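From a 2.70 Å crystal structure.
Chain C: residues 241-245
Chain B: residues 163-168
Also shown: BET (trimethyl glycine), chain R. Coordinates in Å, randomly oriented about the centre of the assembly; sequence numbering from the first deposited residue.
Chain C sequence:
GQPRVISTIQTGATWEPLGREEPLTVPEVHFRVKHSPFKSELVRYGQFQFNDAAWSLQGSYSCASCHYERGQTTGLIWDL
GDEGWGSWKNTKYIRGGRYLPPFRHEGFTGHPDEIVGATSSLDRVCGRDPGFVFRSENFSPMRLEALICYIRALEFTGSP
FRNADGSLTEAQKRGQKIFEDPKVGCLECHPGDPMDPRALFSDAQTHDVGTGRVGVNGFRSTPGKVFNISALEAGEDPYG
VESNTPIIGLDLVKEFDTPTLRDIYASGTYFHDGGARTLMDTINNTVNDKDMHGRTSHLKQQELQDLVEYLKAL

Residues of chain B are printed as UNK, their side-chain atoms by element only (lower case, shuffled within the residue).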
# COMPACT_ATOMS: atom_id res chain seq x y z
N VAL C 241 -14.64 -36.59 10.63
CA VAL C 241 -14.69 -35.64 11.73
C VAL C 241 -16.06 -35.55 12.41
O VAL C 241 -16.22 -34.90 13.44
CB VAL C 241 -14.29 -34.22 11.24
CG1 VAL C 241 -15.48 -33.53 10.58
CG2 VAL C 241 -13.74 -33.37 12.37
N GLU C 242 -17.06 -36.23 11.84
CA GLU C 242 -18.42 -36.15 12.36
C GLU C 242 -18.79 -37.25 13.35
O GLU C 242 -19.85 -37.21 13.97
CB GLU C 242 -19.42 -36.15 11.19
CG GLU C 242 -19.71 -34.78 10.62
CD GLU C 242 -20.38 -34.84 9.27
OE1 GLU C 242 -19.93 -35.64 8.41
OE2 GLU C 242 -21.36 -34.10 9.05
N SER C 243 -17.90 -38.23 13.50
CA SER C 243 -18.17 -39.38 14.36
C SER C 243 -18.09 -39.01 15.83
O SER C 243 -17.25 -38.21 16.23
CB SER C 243 -17.20 -40.52 14.06
OG SER C 243 -17.22 -40.85 12.68
N ASN C 244 -18.97 -39.59 16.64
CA ASN C 244 -18.93 -39.38 18.08
C ASN C 244 -17.70 -40.03 18.70
O ASN C 244 -17.17 -39.56 19.70
CB ASN C 244 -20.20 -39.94 18.74
CG ASN C 244 -21.43 -39.09 18.46
OD1 ASN C 244 -21.36 -37.86 18.46
ND2 ASN C 244 -22.56 -39.74 18.23
N THR C 245 -17.26 -41.14 18.10
CA THR C 245 -16.13 -41.90 18.60
C THR C 245 -15.20 -42.32 17.46
O THR C 245 -15.65 -42.53 16.33
CB THR C 245 -16.58 -43.18 19.34
OG1 THR C 245 -17.03 -44.15 18.39
CG2 THR C 245 -17.72 -42.86 20.28
N UNK B 163 -24.36 -37.46 26.76
CA UNK B 163 -23.01 -37.90 27.09
C UNK B 163 -22.43 -38.74 25.96
O UNK B 163 -23.14 -39.49 25.30
c UNK B 163 -23.87 -39.93 28.31
c UNK B 163 -23.46 -37.80 29.56
c UNK B 163 -22.99 -38.69 28.41
N UNK B 164 -21.13 -38.58 25.73
CA UNK B 164 -20.44 -39.32 24.69
C UNK B 164 -20.84 -38.90 23.29
O UNK B 164 -20.67 -39.66 22.34
N UNK B 165 -21.36 -37.68 23.16
CA UNK B 165 -21.79 -37.19 21.86
C UNK B 165 -21.15 -35.85 21.49
O UNK B 165 -21.16 -34.90 22.28
o UNK B 165 -23.74 -36.55 20.56
c UNK B 165 -23.31 -37.05 21.82
N UNK B 166 -20.58 -35.80 20.29
CA UNK B 166 -20.07 -34.55 19.73
C UNK B 166 -21.21 -33.71 19.17
O UNK B 166 -21.23 -32.49 19.34
c UNK B 166 -16.80 -35.87 18.18
c UNK B 166 -17.80 -35.48 19.22
c UNK B 166 -19.04 -34.82 18.62
c UNK B 166 -18.65 -33.52 17.93
N UNK B 167 -22.16 -34.37 18.53
CA UNK B 167 -23.30 -33.66 17.98
C UNK B 167 -24.47 -33.80 18.93
O UNK B 167 -25.07 -34.87 19.06
o UNK B 167 -21.92 -33.64 15.04
n UNK B 167 -21.97 -35.74 15.83
c UNK B 167 -23.66 -34.19 16.59
c UNK B 167 -22.43 -34.50 15.75
N UNK B 168 -24.80 -32.69 19.59
CA UNK B 168 -25.86 -32.67 20.58
C UNK B 168 -26.98 -31.79 20.05
O UNK B 168 -26.73 -30.75 19.44
c UNK B 168 -23.78 -32.56 23.87
n UNK B 168 -22.51 -33.17 24.27
c UNK B 168 -22.27 -33.71 25.46
n UNK B 168 -21.08 -34.23 25.72
c UNK B 168 -25.33 -32.16 21.92
n UNK B 168 -23.21 -33.73 26.38
c UNK B 168 -24.25 -33.06 22.51
N BET R . -19.06 -30.15 9.89
CA BET R . -19.04 -29.88 11.39
C BET R . -19.31 -28.30 11.68
O BET R . -18.31 -27.69 12.13
OXT BET R . -20.47 -27.91 11.41
C1 BET R . -18.24 -31.37 9.57
C2 BET R . -18.48 -28.97 9.11
C3 BET R . -20.48 -30.45 9.44
O HOH W 1 -17.98 -38.50 21.77

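Position 163 of chain B carries three side-chain carbons, one bonded to the backbone and forking at once into two methyls. It lies out of reach of the chain C stretch. A short, beta-branched hydrocarbon of this kind is valine, Val163(B).

Position 164 has no side-chain atoms, and its phi/psi of 70/22° falls where a residue without CB is most at ease. Its contribution is made by the backbone: the backbone O of position 164 lies 3.6 Å from CB of Asn244(C). The residue is Gly164(B). A water donates to Gly164(B) O, weakly, at 3.0 Å from the water oxygen, and to Asn244(C) O at 2.5 Å, linking the two main chains.

At position 165 one carbon is followed by one oxygen, the pattern of a primary alcohol. The CA-to-CB bond points away overall, yet the side-chain oxygen of position 165 is 3.4 Å from Asn244(C) OD1. The residue is serine, in the t rotamer, and Ser165(B) OG makes a weak hydrogen bond there, one not settled, since the hydroxyl proton has another acceptor within reach.

Position 166 shows four carbons, forked at the first, with one arm two carbons long. The CA-to-CB bond is directed toward the chain C stretch, and the terminal carbon of the longer arm of position 166 comes to 3.1 Å from Ser243(C) O, a tight contact. The backbone N of position 166 donates to Asn244(C) OD1 at 2.9 Å. Forking at CB with arms of unequal length identifies isoleucine; in Ile166(B), chi1 m and chi2 t extend the arm that ends in CD1.

Position 167 has two carbons, the second bearing one oxygen and one nitrogen. The end of the side chain approaches chain C, where the nitrogen of position 167 lies 3.2 Å from Glu242(C) O. This short carboxamide is asparagine, and Asn167(B) ND2 donates to that carbonyl with an N-H...O angle of 160°.

Position 168 has three carbons in line, then a nitrogen and a carbon carrying two more nitrogens: a guanidinium. It makes no contact with the chain C stretch. The residue is arginine. Arg168(B) NE donates a weak hydrogen bond to Ser165(B) O at 3.0 Å, so the extended side chain is tied to its own segment.

The contact, burying 274 Å² in all, centres on Asn244(C), whose carboxamide oxygen accepts the backbone NH of Ile166(B). Asn167(B) adds a second anchor by reaching the main-chain carbonyl of Glu242(C), so each chain offers an amide side chain to the backbone of the other. The isoleucine packs against the intervening Ser243(C) carbonyl, while the water bridges the backbones beside Gly164(B).

Chain B (163-168) VGSINR
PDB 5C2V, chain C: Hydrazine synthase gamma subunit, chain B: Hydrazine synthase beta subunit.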